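Local coordinates for Arf-GAP with coiled-coil, ANK repeat and PH domain-containing protein 2 (Homo sapiens, PDB 6IF3), which acts as a GTPase-activating protein for ARF6 and needs its ankyrin repeats, the part modelled here, to interact with RAB35, at residues Tyr15-Glu20 against Pro24-Ala29; Pro48-Val53 against Leu82-Val87; Asn103-Asp108 against Met135-Arg140; Ser116-Ala121 against Asp125-Leu130. All coordinates share one frame; numbering follows the deposited sequence.

In the fold
Four contacts run along this ankyrin array. Interactions 1 and 4 each join the two antiparallel helices of one helical pair through buried apolar packing, at places on opposite sides of the chain's centre, their own centres about 30 Å apart. Interaction 2, near the middle, joins first helices of successive repeats, ANK 1 and ANK 2, and adds a histidine ring to the aliphatic packing. Interaction 3 is the polar one: partly buried, it ties the loop after helix 91-99 to helix 124-141 by a histidine-carboxylate bond and two waters. Interactions 3 and 4 share helix 124-141, and Q104 NE2 reaches L130 O between them.

Interaction 1: residues Tyr15-Glu20 against Pro24-Ala29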
loop_
_atom_site.group_PDB
_atom_site.type_symbol
_atom_site.label_atom_id
_atom_site.label_comp_id
_atom_site.label_asym_id
_atom_site.label_seq_id
_atom_site.Cartn_x
_atom_site.Cartn_y
_atom_site.Cartn_z
ATOM N N TYR A 15 -18.542 21.642 18.555
ATOM C CA TYR A 15 -18.804 20.231 18.300
ATOM C C TYR A 15 -19.937 20.054 17.274
ATOM O O TYR A 15 -19.824 19.258 16.321
ATOM C CB TYR A 15 -19.150 19.584 19.645
ATOM C CG TYR A 15 -19.530 18.123 19.709
ATOM C CD1 TYR A 15 -18.570 17.142 19.989
ATOM C CD2 TYR A 15 -20.863 17.713 19.598
ATOM C CE1 TYR A 15 -18.914 15.820 20.136
ATOM C CE2 TYR A 15 -21.219 16.365 19.718
ATOM C CZ TYR A 15 -20.236 15.425 20.019
ATOM O OH TYR A 15 -20.554 14.117 20.127
ATOM N N ARG A 16 -21.033 20.769 17.487
ATOM C CA ARG A 16 -22.192 20.681 16.599
ATOM C C ARG A 16 -21.874 21.256 15.227
ATOM O O ARG A 16 -22.243 20.696 14.186
ATOM C CB ARG A 16 -23.378 21.429 17.221
ATOM C CG ARG A 16 -23.915 20.714 18.452
ATOM C CD ARG A 16 -25.023 21.482 19.150
ATOM N NE ARG A 16 -25.663 20.575 20.098
ATOM C CZ ARG A 16 -26.552 20.927 21.025
ATOM N NH1 ARG A 16 -26.918 22.190 21.161
ATOM N NH2 ARG A 16 -27.065 19.998 21.824
ATOM N N ALA A 17 -21.195 22.398 15.213
ATOM C CA ALA A 17 -20.932 23.077 13.946
ATOM C C ALA A 17 -19.961 22.273 13.087
ATOM O O ALA A 17 -19.972 22.393 11.864
ATOM C CB ALA A 17 -20.401 24.499 14.215
ATOM N N SER A 18 -19.114 21.456 13.722
ATOM C CA SER A 18 -18.138 20.642 12.985
ATOM C C SER A 18 -18.814 19.566 12.166
ATOM O O SER A 18 -18.442 19.332 11.006
ATOM C CB SER A 18 -17.148 20.001 13.958
ATOM O OG SER A 18 -16.411 21.008 14.646
ATOM N N TYR A 19 -19.798 18.894 12.750
ATOM C CA TYR A 19 -20.562 17.929 11.954
ATOM C C TYR A 19 -21.219 18.645 10.784
ATOM O O TYR A 19 -21.239 18.170 9.644
ATOM C CB TYR A 19 -21.634 17.245 12.811
ATOM C CG TYR A 19 -22.372 16.186 12.033
ATOM C CD1 TYR A 19 -23.467 16.523 11.213
ATOM C CD2 TYR A 19 -21.958 14.861 12.066
ATOM C CE1 TYR A 19 -24.130 15.544 10.481
ATOM C CE2 TYR A 19 -22.624 13.895 11.339
ATOM C CZ TYR A 19 -23.705 14.249 10.556
ATOM O OH TYR A 19 -24.349 13.293 9.809
ATOM N N GLU A 20 -21.769 19.812 11.079
ATOM C CA GLU A 20 -22.564 20.589 10.118
ATOM C C GLU A 20 -21.764 21.368 9.074
ATOM O O GLU A 20 -22.346 22.089 8.264
ATOM C CB GLU A 20 -23.483 21.548 10.890
ATOM C CG GLU A 20 -24.510 20.770 11.718
ATOM C CD GLU A 20 -25.147 21.557 12.848
ATOM O OE1 GLU A 20 -24.987 22.795 12.898
ATOM O OE2 GLU A 20 -25.852 20.922 13.681
ATOM N N PRO A 24 -18.025 29.264 9.805
ATOM C CA PRO A 24 -18.268 30.489 10.587
ATOM C C PRO A 24 -18.731 30.214 12.012
ATOM O O PRO A 24 -18.267 30.901 12.939
ATOM C CB PRO A 24 -19.345 31.201 9.773
ATOM C CG PRO A 24 -19.005 30.843 8.350
ATOM C CD PRO A 24 -18.637 29.362 8.462
ATOM N N LYS A 25 -19.597 29.227 12.198
ATOM C CA LYS A 25 -20.061 28.955 13.559
ATOM C C LYS A 25 -18.921 28.316 14.361
ATOM O O LYS A 25 -18.813 28.523 15.574
ATOM C CB LYS A 25 -21.291 28.054 13.553
ATOM C CG LYS A 25 -22.588 28.736 13.111
ATOM C CD LYS A 25 -23.781 27.861 13.493
ATOM C CE LYS A 25 -25.072 28.298 12.835
ATOM N NZ LYS A 25 -26.143 27.309 13.170
ATOM N N MET A 26 -18.079 27.511 13.708
ATOM C CA MET A 26 -16.909 26.944 14.377
ATOM C C MET A 26 -16.002 28.058 14.875
ATOM O O MET A 26 -15.560 28.039 16.023
ATOM C CB MET A 26 -16.138 26.004 13.434
ATOM C CG MET A 26 -16.976 24.781 13.081
ATOM S SD MET A 26 -16.257 23.858 11.721
ATOM C CE MET A 26 -14.801 23.210 12.502
ATOM N N ALA A 27 -15.729 29.013 13.999
ATOM C CA ALA A 27 -14.861 30.146 14.299
ATOM C C ALA A 27 -15.445 30.961 15.439
ATOM O O ALA A 27 -14.713 31.434 16.314
ATOM C CB ALA A 27 -14.669 31.005 13.051
ATOM N N GLU A 28 -16.763 31.132 15.428
ATOM C CA GLU A 28 -17.413 31.918 16.475
ATOM C C GLU A 28 -17.240 31.234 17.832
ATOM O O GLU A 28 -16.973 31.896 18.852
ATOM C CB GLU A 28 -18.893 32.103 16.142
ATOM C CG GLU A 28 -19.685 32.820 17.204
ATOM C CD GLU A 28 -21.144 32.888 16.834
ATOM O OE1 GLU A 28 -21.893 31.951 17.193
ATOM O OE2 GLU A 28 -21.543 33.870 16.179
ATOM N N ALA A 29 -17.393 29.915 17.848
ATOM C CA ALA A 29 -17.208 29.137 19.072
ATOM C C ALA A 29 -15.779 29.289 19.577
ATOM O O ALA A 29 -15.565 29.509 20.788
ATOM C CB ALA A 29 -17.544 27.673 18.829
#
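A17 is the closest point of the backbones, its CA lying 5.6 Å from the CA of M26, and its methyl group points at the second helix. CB of A17 settles into the angle between two neighbours there, 3.6 Å from CG of M26 and 3.7 Å from CB of K25. K25 and M26 thus meet the methyl near their roots; the rest of K25 runs on, extended, along the exposed border. Next along the segment comes S18, which M26 reaches with its far end: CE of M26 lies 3.5 Å from OG of S18, and SD passes over CA of the serine. The first two torsions of M26 carry SD to that CA, and the bend at chi3 (69°) then turns the methyl toward S18 OG. The two helical segments, antiparallel at 160° with axes 8.4 Å apart, resemble the helix pair of an ankyrin repeat and precede ANK 1 in the chain. OG of S18 sits beside its own backbone N (chi1 -62°) and hydrogen-bonds the carbonyl oxygen of L14 one turn back, so the methionine methyl meets a hydroxyl that already has a partner. M26 also packs on F63 and L64 of helix 58-66, and an alanine in its place would probably open a gap between S18, A17 and that helix. At E20 the character turns polar but loose: its OE1 is 4.7 Å from NZ of K25, opposite charges near each other without touching.

Interaction 2: residues Pro48-Val53 against Leu82-Val87; sequences PLIQAV and LHHATV
I50 lays a methyl over the imidazole of H84, joining the first helices of ANK 1 and ANK 2, which lie side by side and nearly parallel (12° between the segments) as in ankyrin stacks. The methyl is CG2, held anti to the isoleucine's backbone N while CG1 turns back beside it. CG2 stands 4.2 Å from the centre of the H84 ring and 28° off its normal, a CH-pi contact; CD1 follows toward the CD2-NE2 edge. On the other face of the ring lies CD2 of H83, displaced toward the rim. The H84 ring is further tethered at NE2, which hydrogen-bonds OD2 of D75. An alanine at I50 would take away CG2 and CD1, and the imidazole would probably lose its CH-pi partner and turn more freely about its bond to D75. V53 points at the second helix. Its chi1 of 168° sends CG1 against the backbone there, 3.5 Å from N of A85 and 3.8 Å from CB of H84, while Q93 and F97 of helix 91-99 also pack on V53. Within the second helix, T86 OG1 donates to O of L82 at 2.9 Å, from the carbonyl face opposite to T86 N.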
loop_
_atom_site.group_PDB
_atom_site.type_symbol
_atom_site.label_atom_id
_atom_site.label_comp_id
_atom_site.label_asym_id
_atom_site.label_seq_id
_atom_site.Cartn_x
_atom_site.Cartn_y
_atom_site.Cartn_z
ATOM N N PRO A 48 -14.695 17.673 18.476
ATOM C CA PRO A 48 -14.988 18.370 17.216
ATOM C C PRO A 48 -14.378 17.679 16.010
ATOM O O PRO A 48 -15.083 17.595 14.996
ATOM C CB PRO A 48 -14.394 19.788 17.454
ATOM C CG PRO A 48 -14.575 19.977 18.987
ATOM C CD PRO A 48 -14.236 18.603 19.532
ATOM N N LEU A 49 -13.164 17.160 16.121
ATOM C CA LEU A 49 -12.553 16.584 14.928
ATOM C C LEU A 49 -13.234 15.280 14.600
ATOM O O LEU A 49 -13.427 14.983 13.405
ATOM C CB LEU A 49 -11.057 16.419 15.112
ATOM C CG LEU A 49 -10.268 15.889 13.920
ATOM C CD1 LEU A 49 -10.541 16.748 12.663
ATOM C CD2 LEU A 49 -8.765 15.897 14.256
ATOM N N ILE A 50 -13.645 14.513 15.610
ATOM C CA ILE A 50 -14.420 13.320 15.306
ATOM C C ILE A 50 -15.774 13.713 14.665
ATOM O O ILE A 50 -16.213 13.057 13.719
ATOM C CB ILE A 50 -14.610 12.430 16.564
ATOM C CG1 ILE A 50 -13.285 11.741 16.891
ATOM C CG2 ILE A 50 -15.727 11.437 16.366
ATOM C CD1 ILE A 50 -13.286 11.053 18.241
ATOM N N GLN A 51 -16.420 14.779 15.142
ATOM C CA GLN A 51 -17.645 15.235 14.487
ATOM C C GLN A 51 -17.401 15.651 13.042
ATOM O O GLN A 51 -18.264 15.449 12.189
ATOM C CB GLN A 51 -18.273 16.404 15.269
ATOM C CG GLN A 51 -18.878 15.892 16.617
ATOM C CD GLN A 51 -20.008 14.902 16.395
ATOM O OE1 GLN A 51 -20.933 15.164 15.630
ATOM N NE2 GLN A 51 -19.931 13.761 17.047
ATOM N N ALA A 52 -16.237 16.247 12.772
ATOM C CA ALA A 52 -15.898 16.669 11.400
ATOM C C ALA A 52 -15.778 15.458 10.498
ATOM O O ALA A 52 -16.229 15.466 9.340
ATOM C CB ALA A 52 -14.615 17.465 11.382
ATOM N N VAL A 53 -15.212 14.392 11.050
ATOM C CA VAL A 53 -15.079 13.139 10.289
ATOM C C VAL A 53 -16.472 12.587 9.969
ATOM O O VAL A 53 -16.815 12.301 8.803
ATOM C CB VAL A 53 -14.254 12.109 11.071
ATOM C CG1 VAL A 53 -14.389 10.700 10.395
ATOM C CG2 VAL A 53 -12.788 12.564 11.146
ATOM N N LEU A 82 -8.627 9.137 12.722
ATOM C CA LEU A 82 -8.268 8.221 11.652
ATOM C C LEU A 82 -9.066 6.913 11.704
ATOM O O LEU A 82 -9.479 6.410 10.668
ATOM C CB LEU A 82 -6.764 7.928 11.696
ATOM C CG LEU A 82 -6.232 6.942 10.642
ATOM C CD1 LEU A 82 -6.508 7.351 9.206
ATOM C CD2 LEU A 82 -4.712 6.699 10.874
ATOM N N HIS A 83 -9.281 6.355 12.887
ATOM C CA HIS A 83 -10.146 5.165 13.044
ATOM C C HIS A 83 -11.520 5.416 12.434
ATOM O O HIS A 83 -12.021 4.646 11.618
ATOM C CB HIS A 83 -10.345 4.782 14.531
ATOM C CG HIS A 83 -11.445 3.767 14.747
ATOM N ND1 HIS A 83 -11.200 2.431 14.984
ATOM C CD2 HIS A 83 -12.795 3.904 14.754
ATOM C CE1 HIS A 83 -12.345 1.788 15.126
ATOM N NE2 HIS A 83 -13.331 2.660 14.987
ATOM N N HIS A 84 -12.147 6.511 12.824
ATOM C CA HIS A 84 -13.485 6.780 12.331
ATOM C C HIS A 84 -13.546 7.036 10.837
ATOM O O HIS A 84 -14.496 6.591 10.173
ATOM C CB HIS A 84 -14.093 7.995 13.091
ATOM C CG HIS A 84 -14.447 7.683 14.512
ATOM N ND1 HIS A 84 -15.484 6.834 14.850
ATOM C CD2 HIS A 84 -13.895 8.095 15.680
ATOM C CE1 HIS A 84 -15.564 6.751 16.165
ATOM N NE2 HIS A 84 -14.615 7.501 16.689
ATOM N N ALA A 85 -12.553 7.745 10.296
ATOM C CA ALA A 85 -12.536 7.996 8.861
ATOM C C ALA A 85 -12.371 6.687 8.088
ATOM O O ALA A 85 -12.959 6.491 7.015
ATOM C CB ALA A 85 -11.432 8.943 8.504
ATOM N N THR A 86 -11.563 5.778 8.650
ATOM C CA THR A 86 -11.371 4.467 8.024
ATOM C C THR A 86 -12.664 3.662 8.017
ATOM O O THR A 86 -13.054 3.099 7.000
ATOM C CB THR A 86 -10.254 3.692 8.735
ATOM O OG1 THR A 86 -9.045 4.436 8.590
ATOM C CG2 THR A 86 -10.047 2.284 8.105
ATOM N N VAL A 87 -13.324 3.561 9.169
ATOM C CA VAL A 87 -14.594 2.850 9.268
ATOM C C VAL A 87 -15.638 3.396 8.282
ATOM O O VAL A 87 -16.321 2.618 7.620
ATOM C CB VAL A 87 -15.135 2.936 10.699
ATOM C CG1 VAL A 87 -16.570 2.415 10.770
ATOM C CG2 VAL A 87 -14.206 2.121 11.637
#

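Interaction 3: residues Asn103-Asp108 against Met135-Arg140; sequences NQHATD and MNEEMR
E137 has the most surface buried here, and its carboxylate divides its work between H105 and two waters. NE2 of H105 donates to OE1 of E137 at 2.7 Å, nearly straight at 167°. The oxygen lies in the imidazole plane and accepts on its syn lone pair, although ring and carboxylate are turned 45° against each other. The glutamate reaches across because its chain is extended beyond CG. OE2 takes one hydrogen from each water: water 1, 2.6 Å from OE2, accepts from the backbone N of Q104, and water 2 accepts from NE2 of that side chain. Q104 itself packs CG over one face of the H105 ring, toward its rim, and its amide is also bonded to L130 O and R134 NE. The turn that presents H105 is an Asx turn, with OD1 of N103 accepting from the backbone N of H105 at 2.9 Å. The loop leading from ANK 2 into ANK 3 is thus tied to helix 124-141, on which M135, E138 and M139 touch the chain of another protein. With three donors gripping its two oxygens, E137 is likely to be ionised, and its charge could favour a protonated, positively charged H105.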
loop_
_atom_site.group_PDB
_atom_site.type_symbol
_atom_site.label_atom_id
_atom_site.label_comp_id
_atom_site.label_asym_id
_atom_site.label_seq_id
_atom_site.Cartn_x
_atom_site.Cartn_y
_atom_site.Cartn_z
ATOM N N ASN A 103 -1.340 8.849 14.096
ATOM C CA ASN A 103 -0.803 7.538 14.494
ATOM C C ASN A 103 -1.675 6.402 13.984
ATOM O O ASN A 103 -2.768 6.136 14.505
ATOM C CB ASN A 103 -0.689 7.482 16.019
ATOM C CG ASN A 103 -0.263 6.134 16.514
ATOM O OD1 ASN A 103 0.322 5.356 15.762
ATOM N ND2 ASN A 103 -0.482 5.867 17.807
ATOM N N GLN A 104 -1.229 5.751 12.915
ATOM C CA GLN A 104 -2.060 4.694 12.347
ATOM C C GLN A 104 -1.849 3.373 13.062
ATOM O O GLN A 104 -2.514 2.385 12.759
ATOM C CB GLN A 104 -1.797 4.532 10.861
ATOM C CG GLN A 104 -0.447 3.897 10.504
ATOM C CD GLN A 104 -0.471 3.385 9.091
ATOM O OE1 GLN A 104 -1.058 2.333 8.803
ATOM N NE2 GLN A 104 0.136 4.140 8.185
ATOM N N HIS A 105 -0.925 3.350 14.015
ATOM C CA HIS A 105 -0.671 2.132 14.796
ATOM C C HIS A 105 -1.604 2.046 16.017
ATOM O O HIS A 105 -1.706 0.976 16.630
ATOM C CB HIS A 105 0.797 2.095 15.206
ATOM C CG HIS A 105 1.708 2.115 14.020
ATOM N ND1 HIS A 105 2.026 0.977 13.312
ATOM C CD2 HIS A 105 2.277 3.146 13.351
ATOM C CE1 HIS A 105 2.801 1.301 12.293
ATOM N NE2 HIS A 105 2.968 2.611 12.294
ATOM N N ALA A 106 -2.267 3.156 16.339
ATOM C CA ALA A 106 -3.200 3.199 17.467
ATOM C C ALA A 106 -4.272 2.126 17.328
ATOM O O ALA A 106 -4.860 1.966 16.249
ATOM C CB ALA A 106 -3.855 4.597 17.557
ATOM N N THR A 107 -4.522 1.373 18.394
ATOM C CA THR A 107 -5.656 0.447 18.388
ATOM C C THR A 107 -6.720 0.916 19.355
ATOM O O THR A 107 -6.407 1.536 20.375
ATOM C CB THR A 107 -5.274 -0.982 18.774
ATOM O OG1 THR A 107 -4.697 -1.006 20.092
ATOM C CG2 THR A 107 -4.281 -1.587 17.787
ATOM N N ASP A 108 -7.978 0.630 19.045
ATOM C CA ASP A 108 -9.042 1.052 19.940
ATOM C C ASP A 108 -9.142 0.049 21.108
ATOM O O ASP A 108 -8.292 -0.839 21.269
ATOM C CB ASP A 108 -10.375 1.201 19.194
ATOM C CG ASP A 108 -10.926 -0.108 18.634
ATOM O OD1 ASP A 108 -10.349 -1.199 18.856
ATOM O OD2 ASP A 108 -12.009 -0.056 17.989
ATOM N N MET A 135 5.204 2.618 4.531
ATOM C CA MET A 135 6.445 2.529 3.776
ATOM C C MET A 135 7.308 3.784 4.018
ATOM O O MET A 135 8.517 3.682 4.213
ATOM C CB MET A 135 6.126 2.349 2.284
ATOM C CG MET A 135 7.357 2.107 1.427
ATOM S SD MET A 135 6.947 2.035 -0.331
ATOM C CE MET A 135 6.149 0.452 -0.447
ATOM N N ASN A 136 6.668 4.952 4.020
ATOM C CA ASN A 136 7.358 6.196 4.344
ATOM C C ASN A 136 7.926 6.169 5.758
ATOM O O ASN A 136 9.045 6.623 5.982
ATOM C CB ASN A 136 6.426 7.394 4.192
ATOM C CG ASN A 136 6.202 7.760 2.733
ATOM O OD1 ASN A 136 6.917 7.272 1.849
ATOM N ND2 ASN A 136 5.235 8.639 2.475
ATOM N N GLU A 137 7.160 5.620 6.691
ATOM C CA GLU A 137 7.667 5.477 8.077
ATOM C C GLU A 137 8.916 4.617 8.098
ATOM O O GLU A 137 9.928 4.957 8.738
ATOM C CB GLU A 137 6.606 4.861 8.984
ATOM C CG GLU A 137 5.355 5.694 9.163
ATOM C CD GLU A 137 4.385 5.064 10.160
ATOM O OE1 GLU A 137 4.728 4.012 10.746
ATOM O OE2 GLU A 137 3.299 5.642 10.385
ATOM N N GLU A 138 8.871 3.507 7.379
ATOM C CA GLU A 138 10.017 2.588 7.375
ATOM C C GLU A 138 11.241 3.179 6.669
ATOM O O GLU A 138 12.393 2.958 7.088
ATOM C CB GLU A 138 9.644 1.263 6.700
ATOM C CG GLU A 138 8.669 0.409 7.484
ATOM C CD GLU A 138 8.611 -1.025 6.959
ATOM O OE1 GLU A 138 9.591 -1.457 6.323
ATOM O OE2 GLU A 138 7.589 -1.703 7.186
ATOM N N MET A 139 11.007 3.907 5.583
ATOM C CA MET A 139 12.081 4.586 4.869
ATOM C C MET A 139 12.746 5.633 5.758
ATOM O O MET A 139 13.972 5.800 5.726
ATOM C CB MET A 139 11.567 5.235 3.576
ATOM C CG MET A 139 11.205 4.234 2.462
ATOM S SD MET A 139 12.546 3.170 1.841
ATOM C CE MET A 139 13.492 4.369 0.929
ATOM N N ARG A 140 11.938 6.316 6.562
ATOM C CA ARG A 140 12.437 7.363 7.447
ATOM C C ARG A 140 13.212 6.759 8.617
ATOM O O ARG A 140 14.279 7.255 8.985
ATOM C CB ARG A 140 11.279 8.225 7.965
HETATM O O HOH W 1 1.597 6.288 12.213
HETATM O O HOH W 2 1.525 6.656 8.864
#

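Interaction 4: residues Ser116-Ala121 against Asp125-Leu130; sequences SIAVEA and DIVTLL
A 2.9 Å backbone bond from A121 N to I117 O braces the turn of helix that presents A118 to V127, two residues whose CA atoms are 5.6 Å apart. Between the helices the chemistry is wholly apolar. A118 CB is the point on which the second helix closes, and V127 CG2 comes down on it at 3.5 Å, equally close to the alanine's carbonyl carbon. The valine's chi1 of 169° puts CG2 beside its own backbone N and thereby against A118. CG2 of V119 meets the same V127 methyl at 4.0 Å. I126 and L130, one turn apart on helix 124-141, close round A118 CB with CG2 and CD1, each at 4.0 Å. With only a methyl at A118, the helices of ANK 3 come close, their segment axes 8.8 Å apart at 148°, consistent with the antiparallel pair of an ankyrin repeat. D125, V127 and T128 meet the chain of another protein, and D125 OD1 bonds a polar side chain there. Toward ANK 2, A118 and I117 rest on T86 of helix 81-88, while I126 packs on T91 and V94 of helix 91-99.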
loop_
_atom_site.group_PDB
_atom_site.type_symbol
_atom_site.label_atom_id
_atom_site.label_comp_id
_atom_site.label_asym_id
_atom_site.label_seq_id
_atom_site.Cartn_x
_atom_site.Cartn_y
_atom_site.Cartn_z
ATOM N N SER A 116 -6.267 -2.934 10.019
ATOM C CA SER A 116 -7.038 -4.184 10.155
ATOM C C SER A 116 -8.474 -3.933 9.691
ATOM O O SER A 116 -9.089 -4.780 9.064
ATOM C CB SER A 116 -6.990 -4.720 11.586
ATOM O OG SER A 116 -7.757 -3.934 12.485
ATOM N N ILE A 117 -9.003 -2.766 10.012
ATOM C CA ILE A 117 -10.370 -2.396 9.635
ATOM C C ILE A 117 -10.489 -2.301 8.108
ATOM O O ILE A 117 -11.388 -2.911 7.510
ATOM C CB ILE A 117 -10.755 -1.083 10.325
ATOM C CG1 ILE A 117 -10.815 -1.337 11.826
ATOM C CG2 ILE A 117 -12.090 -0.538 9.794
ATOM C CD1 ILE A 117 -10.960 -0.079 12.636
ATOM N N ALA A 118 -9.579 -1.557 7.494
ATOM C CA ALA A 118 -9.554 -1.423 6.025
ATOM C C ALA A 118 -9.369 -2.738 5.280
ATOM O O ALA A 118 -9.987 -2.939 4.236
ATOM C CB ALA A 118 -8.456 -0.407 5.640
ATOM N N VAL A 119 -8.546 -3.634 5.814
ATOM C CA VAL A 119 -8.332 -4.926 5.192
ATOM C C VAL A 119 -9.612 -5.749 5.304
ATOM O O VAL A 119 -10.017 -6.418 4.341
ATOM C CB VAL A 119 -7.138 -5.685 5.834
ATOM C CG1 VAL A 119 -7.133 -7.131 5.420
ATOM C CG2 VAL A 119 -5.829 -5.058 5.423
ATOM N N GLU A 120 -10.243 -5.762 6.478
ATOM C CA GLU A 120 -11.487 -6.524 6.627
ATOM C C GLU A 120 -12.570 -5.994 5.698
ATOM O O GLU A 120 -13.400 -6.765 5.200
ATOM C CB GLU A 120 -12.009 -6.471 8.063
ATOM C CG GLU A 120 -13.258 -7.325 8.280
ATOM C CD GLU A 120 -13.891 -7.133 9.650
ATOM O OE1 GLU A 120 -14.250 -5.981 9.992
ATOM O OE2 GLU A 120 -13.999 -8.134 10.390
ATOM N N ALA A 121 -12.563 -4.678 5.489
ATOM C CA ALA A 121 -13.530 -4.033 4.590
ATOM C C ALA A 121 -13.170 -4.215 3.124
ATOM O O ALA A 121 -13.946 -3.791 2.254
ATOM C CB ALA A 121 -13.626 -2.542 4.906
ATOM N N ASP A 125 -8.418 1.305 -1.712
ATOM C CA ASP A 125 -7.863 2.651 -1.675
ATOM C C ASP A 125 -7.336 2.987 -0.287
ATOM O O ASP A 125 -6.248 3.557 -0.160
ATOM C CB ASP A 125 -8.912 3.694 -2.094
ATOM C CG ASP A 125 -9.181 3.696 -3.579
ATOM O OD1 ASP A 125 -8.405 3.069 -4.345
ATOM O OD2 ASP A 125 -10.152 4.350 -4.018
ATOM N N ILE A 126 -8.097 2.666 0.761
ATOM C CA ILE A 126 -7.642 3.066 2.084
ATOM C C ILE A 126 -6.494 2.163 2.529
ATOM O O ILE A 126 -5.552 2.633 3.162
ATOM C CB ILE A 126 -8.797 3.086 3.105
ATOM C CG1 ILE A 126 -9.763 4.217 2.718
ATOM C CG2 ILE A 126 -8.267 3.387 4.513
ATOM C CD1 ILE A 126 -10.907 4.487 3.719
ATOM N N VAL A 127 -6.532 0.879 2.188
ATOM C CA VAL A 127 -5.383 0.031 2.527
ATOM C C VAL A 127 -4.124 0.578 1.843
ATOM O O VAL A 127 -3.038 0.624 2.447
ATOM C CB VAL A 127 -5.612 -1.438 2.138
ATOM C CG1 VAL A 127 -4.332 -2.231 2.243
ATOM C CG2 VAL A 127 -6.732 -2.056 3.017
ATOM N N THR A 128 -4.266 0.973 0.581
ATOM C CA THR A 128 -3.126 1.515 -0.171
ATOM C C THR A 128 -2.521 2.764 0.513
ATOM O O THR A 128 -1.297 2.836 0.703
ATOM C CB THR A 128 -3.519 1.853 -1.597
ATOM O OG1 THR A 128 -3.851 0.628 -2.280
ATOM C CG2 THR A 128 -2.348 2.556 -2.362
ATOM N N LEU A 129 -3.357 3.707 0.925
ATOM C CA LEU A 129 -2.863 4.909 1.622
ATOM C C LEU A 129 -2.173 4.533 2.945
ATOM O O LEU A 129 -1.097 5.064 3.258
ATOM C CB LEU A 129 -3.994 5.903 1.918
ATOM C CG LEU A 129 -4.682 6.494 0.678
ATOM C CD1 LEU A 129 -5.777 7.472 1.160
ATOM C CD2 LEU A 129 -3.691 7.223 -0.247
ATOM N N LEU A 130 -2.790 3.647 3.728
ATOM C CA LEU A 130 -2.204 3.245 5.010
ATOM C C LEU A 130 -0.872 2.537 4.786
ATOM O O LEU A 130 0.088 2.821 5.503
ATOM C CB LEU A 130 -3.162 2.315 5.787
ATOM C CG LEU A 130 -4.424 2.997 6.321
ATOM C CD1 LEU A 130 -5.443 1.974 6.843
ATOM C CD2 LEU A 130 -4.083 3.945 7.465
#